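Local coordinates for conserved hypothetical protein (Agrobacterium tumefaciens, PDB 2FEX) that is of unknown function but belongs to the DJ-1/PfpI family, whose members are built on a flavodoxin-like alpha/beta fold, at residues D94-G99 / G149-A154; A117-A122 / R143-G148. All coordinates share one frame; numbering follows the deposited sequence.

Contact 1: D94-G99 / G149-A154; sequences DRLVAG and GVVTAA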
loop_
_atom_site.group_PDB
_atom_site.type_symbol
_atom_site.label_atom_id
_atom_site.label_comp_id
_atom_site.label_asym_id
_atom_site.label_seq_id
_atom_site.Cartn_x
_atom_site.Cartn_y
_atom_site.Cartn_z
ATOM N N ASP A 94 2.018 -22.671 -16.803
ATOM C CA ASP A 94 2.564 -22.980 -15.479
ATOM C C ASP A 94 3.165 -21.745 -14.810
ATOM O O ASP A 94 4.192 -21.836 -14.096
ATOM C CB ASP A 94 3.621 -24.118 -15.581
ATOM C CG ASP A 94 2.978 -25.489 -15.913
ATOM O OD1 ASP A 94 1.870 -25.789 -15.372
ATOM O OD2 ASP A 94 3.590 -26.283 -16.678
ATOM N N ARG A 95 2.533 -20.575 -15.028
ATOM C CA ARG A 95 2.951 -19.394 -14.301
ATOM C C ARG A 95 2.161 -19.252 -13.003
ATOM O O ARG A 95 0.946 -19.514 -12.958
ATOM C CB ARG A 95 2.716 -18.099 -15.114
ATOM C CG ARG A 95 3.384 -18.055 -16.460
ATOM C CD ARG A 95 4.885 -18.294 -16.315
ATOM N NE ARG A 95 5.538 -17.893 -17.537
ATOM C CZ ARG A 95 6.836 -18.049 -17.744
ATOM N NH1 ARG A 95 7.605 -18.643 -16.806
ATOM N NH2 ARG A 95 7.363 -17.658 -18.894
ATOM N N LEU A 96 2.854 -18.739 -11.986
ATOM C CA LEU A 96 2.216 -18.378 -10.714
ATOM C C LEU A 96 1.010 -17.468 -10.944
ATOM O O LEU A 96 1.130 -16.497 -11.697
ATOM C CB LEU A 96 3.236 -17.576 -9.871
ATOM C CG LEU A 96 2.737 -16.944 -8.576
ATOM C CD1 LEU A 96 2.221 -18.092 -7.660
ATOM C CD2 LEU A 96 3.915 -16.210 -7.893
ATOM N N VAL A 97 -0.115 -17.776 -10.303
ATOM C CA VAL A 97 -1.276 -16.847 -10.303
ATOM C C VAL A 97 -1.577 -16.536 -8.823
ATOM O O VAL A 97 -1.642 -17.482 -8.044
ATOM C CB VAL A 97 -2.503 -17.440 -11.009
ATOM C CG1 VAL A 97 -3.713 -16.532 -10.813
ATOM C CG2 VAL A 97 -2.183 -17.548 -12.498
ATOM N N ALA A 98 -1.702 -15.262 -8.436
ATOM C CA ALA A 98 -1.838 -14.922 -6.990
ATOM C C ALA A 98 -3.030 -13.973 -6.927
ATOM O O ALA A 98 -3.133 -13.017 -7.758
ATOM C CB ALA A 98 -0.613 -14.195 -6.478
ATOM N N GLY A 99 -3.899 -14.188 -5.943
ATOM C CA GLY A 99 -5.051 -13.302 -5.761
ATOM C C GLY A 99 -5.282 -13.082 -4.287
ATOM O O GLY A 99 -5.188 -14.021 -3.495
ATOM N N GLY A 149 1.196 -23.674 -7.444
ATOM C CA GLY A 149 1.412 -22.455 -8.273
ATOM C C GLY A 149 0.328 -21.415 -8.129
ATOM O O GLY A 149 0.196 -20.521 -8.975
ATOM N N VAL A 150 -0.463 -21.507 -7.058
ATOM C CA VAL A 150 -1.492 -20.514 -6.798
ATOM C C VAL A 150 -1.285 -19.984 -5.378
ATOM O O VAL A 150 -1.201 -20.743 -4.399
ATOM C CB VAL A 150 -2.912 -21.185 -6.894
ATOM C CG1 VAL A 150 -4.040 -20.191 -6.479
ATOM C CG2 VAL A 150 -3.152 -21.718 -8.324
ATOM N N VAL A 151 -1.210 -18.668 -5.263
ATOM C CA VAL A 151 -1.076 -18.030 -3.965
ATOM C C VAL A 151 -2.385 -17.255 -3.688
ATOM O O VAL A 151 -2.884 -16.505 -4.546
ATOM C CB VAL A 151 0.111 -17.039 -3.958
ATOM C CG1 VAL A 151 0.101 -16.191 -2.648
ATOM C CG2 VAL A 151 1.453 -17.863 -4.048
ATOM N N THR A 152 -2.932 -17.426 -2.493
ATOM C CA THR A 152 -4.134 -16.719 -2.104
ATOM C C THR A 152 -3.965 -16.130 -0.688
ATOM O O THR A 152 -3.158 -16.599 0.095
ATOM C CB THR A 152 -5.393 -17.645 -2.164
ATOM O OG1 THR A 152 -5.105 -18.851 -1.433
ATOM C CG2 THR A 152 -5.767 -17.937 -3.662
ATOM N N ALA A 153 -4.746 -15.080 -0.407
ATOM C CA ALA A 153 -4.739 -14.416 0.900
ATOM C C ALA A 153 -5.983 -13.599 1.080
ATOM O O ALA A 153 -6.650 -13.210 0.109
ATOM C CB ALA A 153 -3.536 -13.482 0.969
ATOM N N ALA A 154 -6.271 -13.340 2.362
ATOM C CA ALA A 154 -7.335 -12.405 2.724
ATOM C C ALA A 154 -6.710 -10.993 2.530
ATOM O O ALA A 154 -5.455 -10.837 2.578
ATOM C CB ALA A 154 -7.672 -12.631 4.166
HETATM O O HOH W 1 -0.014 -21.554 -11.498
#

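Contact 2: A117-A122 / R143-G148; sequences AHTGNA and RAVSDG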
loop_
_atom_site.group_PDB
_atom_site.type_symbol
_atom_site.label_atom_id
_atom_site.label_comp_id
_atom_site.label_asym_id
_atom_site.label_seq_id
_atom_site.Cartn_x
_atom_site.Cartn_y
_atom_site.Cartn_z
ATOM N N ALA A 117 -4.629 -26.180 -2.195
ATOM C CA ALA A 117 -4.843 -25.549 -0.894
ATOM C C ALA A 117 -4.879 -24.031 -1.133
ATOM O O ALA A 117 -4.139 -23.510 -1.988
ATOM C CB ALA A 117 -3.730 -25.931 0.088
ATOM N N HIS A 118 -5.758 -23.340 -0.401
ATOM C CA HIS A 118 -5.936 -21.878 -0.617
ATOM C C HIS A 118 -6.661 -21.278 0.588
ATOM O O HIS A 118 -7.102 -21.998 1.483
ATOM C CB HIS A 118 -6.781 -21.638 -1.862
ATOM C CG HIS A 118 -8.151 -22.269 -1.776
ATOM N ND1 HIS A 118 -8.420 -23.555 -2.209
ATOM C CD2 HIS A 118 -9.300 -21.798 -1.241
ATOM C CE1 HIS A 118 -9.677 -23.863 -1.914
ATOM N NE2 HIS A 118 -10.232 -22.816 -1.312
ATOM N N THR A 119 -6.752 -19.946 0.605
ATOM C CA THR A 119 -7.537 -19.270 1.606
ATOM C C THR A 119 -8.194 -18.055 0.907
ATOM O O THR A 119 -8.268 -17.997 -0.345
ATOM C CB THR A 119 -6.689 -18.870 2.837
ATOM O OG1 THR A 119 -7.534 -18.426 3.924
ATOM C CG2 THR A 119 -5.625 -17.789 2.461
ATOM N N GLY A 120 -8.752 -17.168 1.721
ATOM C CA GLY A 120 -9.527 -16.033 1.158
ATOM C C GLY A 120 -9.967 -15.180 2.328
ATOM O O GLY A 120 -9.512 -15.358 3.506
ATOM N N ASN A 121 -10.888 -14.266 2.057
ATOM C CA ASN A 121 -11.422 -13.465 3.172
ATOM C C ASN A 121 -12.289 -14.307 4.090
ATOM O O ASN A 121 -12.331 -14.041 5.317
ATOM C CB ASN A 121 -12.252 -12.312 2.622
ATOM C CG ASN A 121 -11.385 -11.222 2.047
ATOM O OD1 ASN A 121 -10.212 -11.078 2.432
ATOM N ND2 ASN A 121 -11.957 -10.446 1.091
ATOM N N ALA A 122 -12.976 -15.281 3.494
ATOM C CA ALA A 122 -13.816 -16.252 4.213
ATOM C C ALA A 122 -14.216 -17.361 3.240
ATOM O O ALA A 122 -14.294 -17.111 2.005
ATOM C CB ALA A 122 -15.100 -15.551 4.686
ATOM N N ARG A 143 -2.700 -16.287 7.563
ATOM C CA ARG A 143 -1.598 -15.994 6.594
ATOM C C ARG A 143 -1.927 -16.540 5.209
ATOM O O ARG A 143 -2.694 -17.503 5.059
ATOM C CB ARG A 143 -0.257 -16.556 7.070
ATOM C CG ARG A 143 0.234 -15.860 8.386
ATOM C CD ARG A 143 1.499 -16.528 8.819
ATOM N NE ARG A 143 1.893 -16.012 10.119
ATOM C CZ ARG A 143 3.152 -15.883 10.507
ATOM N NH1 ARG A 143 4.137 -16.250 9.684
ATOM N NH2 ARG A 143 3.420 -15.376 11.709
ATOM N N ALA A 144 -1.295 -15.940 4.186
ATOM C CA ALA A 144 -1.427 -16.411 2.797
ATOM C C ALA A 144 -1.104 -17.891 2.655
ATOM O O ALA A 144 -0.264 -18.461 3.429
ATOM C CB ALA A 144 -0.468 -15.637 1.892
ATOM N N VAL A 145 -1.715 -18.503 1.656
ATOM C CA VAL A 145 -1.456 -19.897 1.323
ATOM C C VAL A 145 -0.855 -19.986 -0.087
ATOM O O VAL A 145 -1.228 -19.217 -1.010
ATOM C CB VAL A 145 -2.749 -20.674 1.394
ATOM C CG1 VAL A 145 -2.601 -22.143 0.819
ATOM C CG2 VAL A 145 -3.266 -20.731 2.813
ATOM N N SER A 146 0.120 -20.880 -0.222
ATOM C CA SER A 146 0.714 -21.173 -1.533
ATOM C C SER A 146 0.676 -22.675 -1.802
ATOM O O SER A 146 1.248 -23.480 -1.012
ATOM C CB SER A 146 2.158 -20.694 -1.565
ATOM O OG SER A 146 2.698 -20.930 -2.855
ATOM N N ASP A 147 0.093 -23.053 -2.924
ATOM C CA ASP A 147 0.036 -24.468 -3.298
ATOM C C ASP A 147 -0.233 -24.583 -4.803
ATOM O O ASP A 147 -1.060 -23.851 -5.367
ATOM C CB ASP A 147 -1.091 -25.172 -2.541
ATOM C CG ASP A 147 -1.040 -26.692 -2.688
ATOM O OD1 ASP A 147 0.084 -27.277 -2.648
ATOM O OD2 ASP A 147 -2.099 -27.306 -2.873
ATOM N N GLY A 148 0.450 -25.519 -5.458
ATOM C CA GLY A 148 0.183 -25.809 -6.861
ATOM C C GLY A 148 0.338 -24.628 -7.808
ATOM O O GLY A 148 -0.299 -24.615 -8.861
#

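Contact 1: D94-G99 / G149-A154
Leu96 and Val151 meet on one face of two parallel strands: the leucine has CG anti to the backbone N (chi1 173°), and the two side chains lie at a slant to each other, with Leu96 CD1 3.7 Å from Val151 CG2. On the same face the methyl of Ala98 sits against the valine's branch point, Ala98 CB to Val151 CB 3.9 Å, and helix 158-168 covers this side with Phe161 and Ile165 on Ala98. Val97 and Val150 point to the other face, where Arg91 of helix 84-92 packs on both. Between the strands, Val97 N bonds to Gly149 O (3.1 Å), Val151 N to Val97 O, and Gly99 N to Val151 O (2.9 Å). The last bond, Ala153 N to Gly99 O, is longer at 3.3 Å and more bent, 137° at the hydrogen. At the other end a water donates to both Arg95 O and Gly149 O, so the glycine carbonyl accepts two hydrogen bonds. Gly99 opens the Gly-X-Cys-X-Ala sequence that carries Cys101, consistent with the nucleophile elbow of this family. Main-chain bonding thus sets the register of these neighbouring strands, while Leu96, Ala98 and Val151 make an apolar patch under helix 158-168.

Contact 2: A117-A122 / R143-G148
Ala117 to Thr119 runs roughly antiparallel to Arg143 to Asp147, the two directions 150° apart, with Ala117 beside Asp147 and His118 beside Val145 but no backbone hydrogen bond between them. A side chain supplies the polar link instead: Asp147 OD2 takes the N-H of Ala117 at 2.9 Å, almost straight at 168°. The donor comes to the anti side of the carboxylate, slightly out of its plane. The first torsion of the aspartate (chi1 -169°) puts CG anti to the backbone N; OD2 is the oxygen that meets the amide, and it also lies 3.6 Å from Ala117 CB.

Val145 fills the middle with both of its methyls. CG1 presses on the peptide after Ala117, 3.5 Å from Ala117 O, and also lies 4.0 Å from Ala117 CB. Val145 CG2 goes the other way along the loop to the methyl of Thr119, 3.8 Å from Thr119 CG2. Strand 145-147 is the last strand of the main sheet within this chain, antiparallel to its neighbour 150-153, and residues 117-119 of the loop pack against the side of it that carries Val145 and Asp147, at that end of the alpha/beta sandwich. Thr119 meets the valine with its methyl, while its hydroxyl OG1 is hydrogen-bonded to Arg139 O. The CB of His118 points away from the strand, and its imidazole is bonded elsewhere: NE2 to Tyr132 OH, ND1 to Val116 O, and the ring also meets that of His126. It is the backbone of His118 that lies against the valine, with His118 N 3.6 Å from Val145 CG1. Before the strand, Arg143 reaches out with its guanidinium, where NH2 is hydrogen-bonded to Arg188 O of the second subunit.

In the fold
Contacts 1 and 2 lie about 8 Å apart, centre to centre, in the same mixed sheet, and strand 150-153 ties them together. In contact 1 it pairs with strand 96-100; its other edge meets strand 145-147 of contact 2, with a probable hydrogen bond from Val145 N to Thr152 O. Thr152 OG1 also accepts from Thr119 N, fixing the loop 117-122 to the sheet. Along the chain contact 2 is nested inside the loop closed by contact 1: 94-99, 117-122, 143-148, then 149-154. Measured between centres, contact 1 lies about 6 Å from the middle of the chain, beside the presumed Cys101 elbow, and contact 2 about 11 Å, at the sheet's outermost strand.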